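Local structure of BpsB (PgaB), Poly-beta-1,6-N-acetyl-D-glucosamine N-deacetylase (Bordetella bronchiseptica RB50, 5BU6) at residues R41-L46 with F94-A99; D45-I50 with L80-G85. The protein removes acetyl groups from poly-beta-1,6-N-acetyl-D-glucosamine as a metal-dependent family 4 carbohydrate esterase and is required for biofilm formation. The protein carries 5 engineered substitutions. All coordinates share one frame; numbering follows the deposited sequence.

Contact 1 (R41-L46 with F94-A99); sequences RTLTDL and FPLLAA. Engineered in segment 94-99: A98 (natural residue Lys), A99 (natural residue Lys).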
ATOM      1  N   ARG A  41       1.345  16.459 -11.305  1.00 52.19           N
ATOM      2  CA  ARG A  41       0.810  16.352 -12.659  1.00 58.69           C
ATOM      3  C   ARG A  41      -0.517  15.596 -12.637  1.00 50.52           C
ATOM      4  O   ARG A  41      -0.883  15.039 -11.614  1.00 44.25           O
ATOM      5  CB  ARG A  41       1.811  15.648 -13.578  1.00 66.59           C
ATOM      6  N   THR A  42      -1.235  15.592 -13.757  1.00 45.81           N
ATOM      7  CA  THR A  42      -2.448  14.796 -13.894  1.00 46.95           C
ATOM      8  C   THR A  42      -2.089  13.339 -14.103  1.00 48.18           C
ATOM      9  O   THR A  42      -0.989  13.039 -14.551  1.00 45.03           O
ATOM     10  CB  THR A  42      -3.320  15.272 -15.070  1.00 58.61           C
ATOM     11  OG1 THR A  42      -2.610  15.081 -16.298  1.00 57.96           O
ATOM     12  CG2 THR A  42      -3.660  16.733 -14.920  1.00 58.39           C
ATOM     13  N   LEU A  43      -3.009  12.435 -13.771  1.00 45.38           N
ATOM     14  CA  LEU A  43      -2.760  11.007 -13.905  1.00 46.21           C
ATOM     15  C   LEU A  43      -2.498  10.626 -15.364  1.00 46.23           C
ATOM     16  O   LEU A  43      -1.611   9.830 -15.651  1.00 43.81           O
ATOM     17  CB  LEU A  43      -3.930  10.197 -13.351  1.00 51.21           C
ATOM     18  CG  LEU A  43      -3.702   8.683 -13.286  1.00 45.79           C
ATOM     19  CD1 LEU A  43      -2.500   8.332 -12.427  1.00 43.84           C
ATOM     20  CD2 LEU A  43      -4.945   7.974 -12.781  1.00 52.40           C
ATOM     21  N   THR A  44      -3.264  11.209 -16.282  1.00 44.66           N
ATOM     22  CA  THR A  44      -3.075  10.911 -17.693  1.00 52.82           C
ATOM     23  C   THR A  44      -1.677  11.317 -18.133  1.00 52.92           C
ATOM     24  O   THR A  44      -0.980  10.555 -18.807  1.00 48.25           O
ATOM     25  CB  THR A  44      -4.110  11.621 -18.578  1.00 60.94           C
ATOM     26  OG1 THR A  44      -4.237  12.990 -18.171  1.00 69.95           O
ATOM     27  CG2 THR A  44      -5.453  10.930 -18.465  1.00 51.19           C
ATOM     28  N   ASP A  45      -1.269  12.511 -17.723  1.00 46.59           N
ATOM     29  CA  ASP A  45       0.063  13.012 -18.027  1.00 50.94           C
ATOM     30  C   ASP A  45       1.141  12.105 -17.417  1.00 41.78           C
ATOM     31  O   ASP A  45       2.172  11.859 -18.044  1.00 45.13           O
ATOM     32  CB  ASP A  45       0.215  14.450 -17.527  1.00 63.97           C
ATOM     33  CG  ASP A  45       1.403  15.159 -18.133  1.00 90.34           C
ATOM     34  OD1 ASP A  45       1.693  14.937 -19.328  1.00 97.89           O
ATOM     35  OD2 ASP A  45       2.049  15.948 -17.409  1.00104.32           O
ATOM     36  N   LEU A  46       0.902  11.594 -16.214  1.00 39.54           N
ATOM     37  CA  LEU A  46       1.838  10.646 -15.609  1.00 48.24           C
ATOM     38  C   LEU A  46       1.974   9.383 -16.450  1.00 39.98           C
ATOM     39  O   LEU A  46       3.079   8.883 -16.644  1.00 44.67           O
ATOM     40  CB  LEU A  46       1.421  10.254 -14.197  1.00 53.21           C
ATOM     41  CG  LEU A  46       1.699  11.242 -13.069  1.00 68.21           C
ATOM     42  CD1 LEU A  46       1.696  10.490 -11.752  1.00 67.14           C
ATOM     43  CD2 LEU A  46       3.010  11.992 -13.273  1.00 74.05           C
ATOM     44  N   PHE A  94      -8.473   2.720 -12.931  1.00 32.86           N
ATOM     45  CA  PHE A  94      -8.707   1.423 -13.576  1.00 34.50           C
ATOM     46  C   PHE A  94      -8.865   1.524 -15.117  1.00 36.61           C
ATOM     47  O   PHE A  94      -8.194   0.796 -15.847  1.00 34.99           O
ATOM     48  CB  PHE A  94      -9.929   0.755 -12.918  1.00 36.92           C
ATOM     49  CG  PHE A  94     -10.218  -0.644 -13.405  1.00 39.47           C
ATOM     50  CD1 PHE A  94      -9.190  -1.532 -13.682  1.00 45.25           C
ATOM     51  CD2 PHE A  94     -11.532  -1.084 -13.539  1.00 40.60           C
ATOM     52  CE1 PHE A  94      -9.461  -2.826 -14.127  1.00 43.71           C
ATOM     53  CE2 PHE A  94     -11.812  -2.376 -13.971  1.00 44.00           C
ATOM     54  CZ  PHE A  94     -10.767  -3.250 -14.265  1.00 41.52           C
ATOM     55  N   PRO A  95      -9.712   2.447 -15.620  1.00 38.65           N
ATOM     56  CA  PRO A  95      -9.823   2.499 -17.087  1.00 35.58           C
ATOM     57  C   PRO A  95      -8.578   3.050 -17.771  1.00 41.14           C
ATOM     58  O   PRO A  95      -8.374   2.764 -18.942  1.00 39.10           O
ATOM     59  CB  PRO A  95     -11.035   3.414 -17.329  1.00 38.88           C
ATOM     60  CG  PRO A  95     -11.248   4.137 -16.068  1.00 40.94           C
ATOM     61  CD  PRO A  95     -10.722   3.302 -14.963  1.00 38.92           C
ATOM     62  N   LEU A  96      -7.746   3.807 -17.065  1.00 38.11           N
ATOM     63  CA  LEU A  96      -6.476   4.215 -17.642  1.00 39.90           C
ATOM     64  C   LEU A  96      -5.508   3.033 -17.680  1.00 35.33           C
ATOM     65  O   LEU A  96      -4.774   2.855 -18.645  1.00 41.26           O
ATOM     66  CB  LEU A  96      -5.868   5.379 -16.863  1.00 44.56           C
ATOM     67  CG  LEU A  96      -6.305   6.790 -17.264  1.00 51.40           C
ATOM     68  CD1 LEU A  96      -5.580   7.812 -16.409  1.00 51.59           C
ATOM     69  CD2 LEU A  96      -6.045   7.050 -18.740  1.00 50.79           C
ATOM     70  N   LEU A  97      -5.491   2.234 -16.624  1.00 35.43           N
ATOM     71  CA  LEU A  97      -4.678   1.027 -16.631  1.00 37.25           C
ATOM     72  C   LEU A  97      -5.051   0.147 -17.819  1.00 39.39           C
ATOM     73  O   LEU A  97      -4.184  -0.371 -18.516  1.00 38.81           O
ATOM     74  CB  LEU A  97      -4.857   0.259 -15.332  1.00 36.86           C
ATOM     75  CG  LEU A  97      -4.300   0.960 -14.095  1.00 37.41           C
ATOM     76  CD1 LEU A  97      -4.597   0.128 -12.877  1.00 33.95           C
ATOM     77  CD2 LEU A  97      -2.793   1.186 -14.225  1.00 31.98           C
ATOM     78  N   ALA A  98      -6.349  -0.001 -18.057  1.00 40.34           N
ATOM     79  CA  ALA A  98      -6.828  -0.795 -19.186  1.00 43.60           C
ATOM     80  C   ALA A  98      -6.407  -0.197 -20.523  1.00 45.90           C
ATOM     81  O   ALA A  98      -5.946  -0.910 -21.414  1.00 43.42           O
ATOM     82  CB  ALA A  98      -8.339  -0.937 -19.124  1.00 38.53           C
ATOM     83  N   ALA A  99      -6.567   1.116 -20.664  1.00 39.81           N
ATOM     84  CA  ALA A  99      -6.268   1.794 -21.915  1.00 43.06           C
ATOM     85  C   ALA A  99      -4.783   1.731 -22.277  1.00 42.35           C
ATOM     86  O   ALA A  99      -4.439   1.613 -23.443  1.00 43.06           O
ATOM     87  CB  ALA A  99      -6.732   3.244 -21.848  1.00 45.14           C
TER
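L96 lodges one methyl, CD1, against both L43 and T44, joining two helices in the outer layer around the parallel sheet of this family 4 deacetylase fold: the first turn of helix 43-52 and the later half of helix 88-100. CD1 of L96 is 3.7 Å from CD2 of L43, and the two leucines slide past each other in opposite senses, flank against flank. T44 meets L96 at about a right angle. Its CG2 is also 3.7 Å from CD1 of L96 and only slightly farther, 3.9 Å, from CD2 of L96, so both methyls of the leucine bear on this one carbon. The backbones stay apart, with 7.5 Å between the CA atoms of T44 and L96, and the shared surface totals only 128 Å². L43 bridges the distance because CG stands anti to its backbone N (chi1 -173°). In L96, CG stands anti to the carbonyl carbon, beside the backbone N (chi1 -87°). L96 also packs on F47, and L43 on Y265 of strand 261-266. Backbone bonds from R41 and L43 to E266 tie the start of the helix to that strand. The first turn is further fixed by T42 at the N-cap, where OG1 accepts from N of D45 at 3.2 Å with an N-H...O angle of 154°.

Contact 2 (D45-I50 with L80-G85); sequences DLFEWI and LTFDDG. With NI (nickel (II) ion), chain C.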
ATOM      1  N   ASP A  45      -1.269  12.511 -17.723  1.00 46.59           N
ATOM      2  CA  ASP A  45       0.063  13.012 -18.027  1.00 50.94           C
ATOM      3  C   ASP A  45       1.141  12.105 -17.417  1.00 41.78           C
ATOM      4  O   ASP A  45       2.172  11.859 -18.044  1.00 45.13           O
ATOM      5  CB  ASP A  45       0.215  14.450 -17.527  1.00 63.97           C
ATOM      6  CG  ASP A  45       1.403  15.159 -18.133  1.00 90.34           C
ATOM      7  OD1 ASP A  45       1.693  14.937 -19.328  1.00 97.89           O
ATOM      8  OD2 ASP A  45       2.049  15.948 -17.409  1.00104.32           O
ATOM      9  N   LEU A  46       0.902  11.594 -16.214  1.00 39.54           N
ATOM     10  CA  LEU A  46       1.838  10.646 -15.609  1.00 48.24           C
ATOM     11  C   LEU A  46       1.974   9.383 -16.450  1.00 39.98           C
ATOM     12  O   LEU A  46       3.079   8.883 -16.644  1.00 44.67           O
ATOM     13  CB  LEU A  46       1.421  10.254 -14.197  1.00 53.21           C
ATOM     14  CG  LEU A  46       1.699  11.242 -13.069  1.00 68.21           C
ATOM     15  CD1 LEU A  46       1.696  10.490 -11.752  1.00 67.14           C
ATOM     16  CD2 LEU A  46       3.010  11.992 -13.273  1.00 74.05           C
ATOM     17  N   PHE A  47       0.853   8.872 -16.953  1.00 42.85           N
ATOM     18  CA  PHE A  47       0.892   7.653 -17.757  1.00 44.84           C
ATOM     19  C   PHE A  47       1.595   7.903 -19.081  1.00 46.44           C
ATOM     20  O   PHE A  47       2.246   7.014 -19.620  1.00 40.98           O
ATOM     21  CB  PHE A  47      -0.513   7.111 -17.993  1.00 42.03           C
ATOM     22  CG  PHE A  47      -1.025   6.253 -16.866  1.00 42.21           C
ATOM     23  CD1 PHE A  47      -0.572   6.445 -15.573  1.00 47.40           C
ATOM     24  CD2 PHE A  47      -1.944   5.252 -17.102  1.00 47.28           C
ATOM     25  CE1 PHE A  47      -1.039   5.655 -14.528  1.00 50.53           C
ATOM     26  CE2 PHE A  47      -2.414   4.460 -16.069  1.00 45.54           C
ATOM     27  CZ  PHE A  47      -1.964   4.661 -14.780  1.00 45.59           C
ATOM     28  N   GLU A  48       1.465   9.119 -19.594  1.00 38.94           N
ATOM     29  CA  GLU A  48       2.168   9.511 -20.815  1.00 38.42           C
ATOM     30  C   GLU A  48       3.669   9.702 -20.590  1.00 44.04           C
ATOM     31  O   GLU A  48       4.475   9.373 -21.463  1.00 42.80           O
ATOM     32  CB  GLU A  48       1.562  10.795 -21.397  1.00 63.63           C
ATOM     33  CG  GLU A  48       0.183  10.620 -22.018  1.00 76.08           C
ATOM     34  CD  GLU A  48       0.202   9.841 -23.328  1.00 90.19           C
ATOM     35  OE1 GLU A  48      -0.893   9.557 -23.860  1.00 90.89           O
ATOM     36  OE2 GLU A  48       1.301   9.520 -23.831  1.00 95.70           O
ATOM     37  N   TRP A  49       4.051  10.240 -19.435  1.00 44.81           N
ATOM     38  CA  TRP A  49       5.473  10.364 -19.080  1.00 45.60           C
ATOM     39  C   TRP A  49       6.117   8.982 -19.010  1.00 41.64           C
ATOM     40  O   TRP A  49       7.196   8.757 -19.565  1.00 50.70           O
ATOM     41  CB  TRP A  49       5.641  11.086 -17.737  1.00 63.93           C
ATOM     42  CG  TRP A  49       7.054  11.101 -17.158  1.00 84.82           C
ATOM     43  CD1 TRP A  49       8.115  11.842 -17.601  1.00 94.64           C
ATOM     44  CD2 TRP A  49       7.533  10.372 -16.010  1.00 79.46           C
ATOM     45  NE1 TRP A  49       9.222  11.610 -16.814  1.00 93.69           N
ATOM     46  CE2 TRP A  49       8.891  10.714 -15.832  1.00 84.40           C
ATOM     47  CE3 TRP A  49       6.946   9.463 -15.122  1.00 77.16           C
ATOM     48  CZ2 TRP A  49       9.671  10.179 -14.807  1.00 79.12           C
ATOM     49  CZ3 TRP A  49       7.723   8.931 -14.103  1.00 75.12           C
ATOM     50  CH2 TRP A  49       9.072   9.291 -13.958  1.00 77.33           C
ATOM     51  N   ILE A  50       5.431   8.069 -18.335  1.00 41.90           N
ATOM     52  CA  ILE A  50       5.914   6.697 -18.178  1.00 40.55           C
ATOM     53  C   ILE A  50       6.216   6.113 -19.553  1.00 40.98           C
ATOM     54  O   ILE A  50       7.310   5.624 -19.797  1.00 40.96           O
ATOM     55  CB  ILE A  50       4.893   5.826 -17.436  1.00 42.47           C
ATOM     56  CG1 ILE A  50       4.805   6.263 -15.968  1.00 44.96           C
ATOM     57  CG2 ILE A  50       5.254   4.341 -17.537  1.00 43.71           C
ATOM     58  CD1 ILE A  50       3.752   5.564 -15.183  1.00 45.37           C
ATOM     59  N   LEU A  80       3.642   0.018 -10.527  1.00 28.21           N
ATOM     60  CA  LEU A  80       2.742   1.109 -10.134  1.00 26.05           C
ATOM     61  C   LEU A  80       1.841   0.614  -9.012  1.00 28.28           C
ATOM     62  O   LEU A  80       1.283  -0.501  -9.106  1.00 29.74           O
ATOM     63  CB  LEU A  80       1.881   1.554 -11.329  1.00 29.94           C
ATOM     64  CG  LEU A  80       2.570   1.907 -12.637  1.00 35.53           C
ATOM     65  CD1 LEU A  80       1.506   2.220 -13.705  1.00 35.39           C
ATOM     66  CD2 LEU A  80       3.524   3.090 -12.436  1.00 32.89           C
ATOM     67  N   THR A  81       1.707   1.408  -7.947  1.00 29.36           N
ATOM     68  CA  THR A  81       0.859   1.022  -6.835  1.00 25.69           C
ATOM     69  C   THR A  81      -0.084   2.176  -6.459  1.00 31.15           C
ATOM     70  O   THR A  81       0.290   3.353  -6.561  1.00 34.14           O
ATOM     71  CB  THR A  81       1.687   0.596  -5.599  1.00 33.64           C
ATOM     72  OG1 THR A  81       2.296   1.740  -4.996  1.00 39.07           O
ATOM     73  CG2 THR A  81       2.787  -0.414  -6.004  1.00 35.13           C
ATOM     74  N   PHE A  82      -1.305   1.803  -6.096  1.00 28.26           N
ATOM     75  CA  PHE A  82      -2.383   2.724  -5.727  1.00 40.28           C
ATOM     76  C   PHE A  82      -3.007   2.245  -4.409  1.00 41.19           C
ATOM     77  O   PHE A  82      -3.726   1.249  -4.399  1.00 45.62           O
ATOM     78  CB  PHE A  82      -3.445   2.780  -6.831  1.00 31.77           C
ATOM     79  CG  PHE A  82      -2.916   3.258  -8.149  1.00 35.14           C
ATOM     80  CD1 PHE A  82      -2.343   2.360  -9.048  1.00 34.84           C
ATOM     81  CD2 PHE A  82      -2.968   4.603  -8.481  1.00 32.66           C
ATOM     82  CE1 PHE A  82      -1.831   2.796 -10.262  1.00 36.79           C
ATOM     83  CE2 PHE A  82      -2.464   5.059  -9.694  1.00 36.21           C
ATOM     84  CZ  PHE A  82      -1.890   4.145 -10.593  1.00 35.51           C
ATOM     85  N   ASP A  83      -2.728   2.920  -3.298  1.00 33.24           N
ATOM     86  CA  ASP A  83      -3.234   2.435  -2.006  1.00 40.25           C
ATOM     87  C   ASP A  83      -4.425   3.253  -1.500  1.00 42.14           C
ATOM     88  O   ASP A  83      -4.674   4.346  -1.992  1.00 43.36           O
ATOM     89  CB  ASP A  83      -2.134   2.436  -0.940  1.00 62.09           C
ATOM     90  CG  ASP A  83      -0.732   2.545  -1.524  1.00 84.98           C
ATOM     91  OD1 ASP A  83      -0.372   1.719  -2.390  1.00 86.02           O
ATOM     92  OD2 ASP A  83       0.013   3.459  -1.097  1.00 92.77           O
ATOM     93  N   ASP A  84      -5.146   2.670  -0.537  1.00 33.10           N
ATOM     94  CA  ASP A  84      -6.169   3.302   0.317  1.00 38.14           C
ATOM     95  C   ASP A  84      -7.571   2.958  -0.162  1.00 34.61           C
ATOM     96  O   ASP A  84      -8.523   3.045   0.605  1.00 37.87           O
ATOM     97  CB  ASP A  84      -6.026   4.820   0.422  1.00 33.18           C
ATOM     98  CG  ASP A  84      -4.850   5.253   1.280  1.00 38.93           C
ATOM     99  OD1 ASP A  84      -4.037   4.399   1.675  1.00 33.92           O
ATOM    100  OD2 ASP A  84      -4.728   6.470   1.550  1.00 44.86           O
ATOM    101  N   GLY A  85      -7.703   2.560  -1.422  1.00 32.23           N
ATOM    102  CA  GLY A  85      -8.958   2.005  -1.898  1.00 33.13           C
ATOM    103  C   GLY A  85     -10.097   3.004  -2.060  1.00 34.41           C
ATOM    104  O   GLY A  85     -11.272   2.636  -1.979  1.00 34.92           O
TER
HETATM  105 NI    NI C 401      -2.186   4.688   2.618  1.00 34.40          NI
HETATM  106  O   HOH W   1      -1.435   4.927   0.643  1.00 43.40           O
HETATM  107  O   HOH W   2      -2.450   6.833   2.445  1.00 33.61           O
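F47 and F82 meet at their outer ends, closest at CZ to CZ, 4.2 Å, across a gap of 13.0 Å between the axes of helix segment 45-50 and strand segment 80-83. The geometry is unequal: CZ of F82 sits at the edge of the F47 ring, close to its plane, whereas CZ of F47 approaches the F82 ring obliquely. One turn along the helix, I50 and L80 reach toward each other tip to tip, with CD1 of I50 3.7 Å from CD2 of L80. CG1 of I50 and CG of L80 both stand anti to the carbonyl carbon (chi1 -69° and -52°). The other methyl of L80, CD1, lies a looser 4.4 Å from CE1 of F47. All four residues are buried, and the F47 ring is also met edge-to-face by F100. Helix segment 45-50 runs at 160° to strand segment 80-83, nearly antiparallel, as expected for a helix laid on the parallel sheet of a polysaccharide deacetylase. Backbone bonds to strands 14-20 and 104-108 hold strand 77-83 within that sheet. Just past its end, D84 binds nickel through OD1 at 2.1 Å, with H154 and H159 as further ligands. Two waters on the metal are held from this segment: one donates to OD2 of D84 at 2.5 Å, and the other to OD2 of D83 at 2.7 Å.

How the contacts relate
Contacts 1 and 2 lie side by side, their centres about 7 Å apart, and share D45 and L46 on helix 43-52. F47 joins them: its CE2 is 3.7 Å from CB of L96, and its CZ is 3.6 Å from CD2 of L97. A looser bridge runs from CD1 of L43 to CE2 of F82 at 4.3 Å. One helix thus meets both strand 77-83 and helix 88-100, which follow each other in the chain. Neither apolar patch reaches the metal: nickel lies 13.2 Å from CZ of F82 and 16.0 Å from CD2 of L43. Strand 77-83 runs on from contact 2 to the site, where D84 follows its last residue.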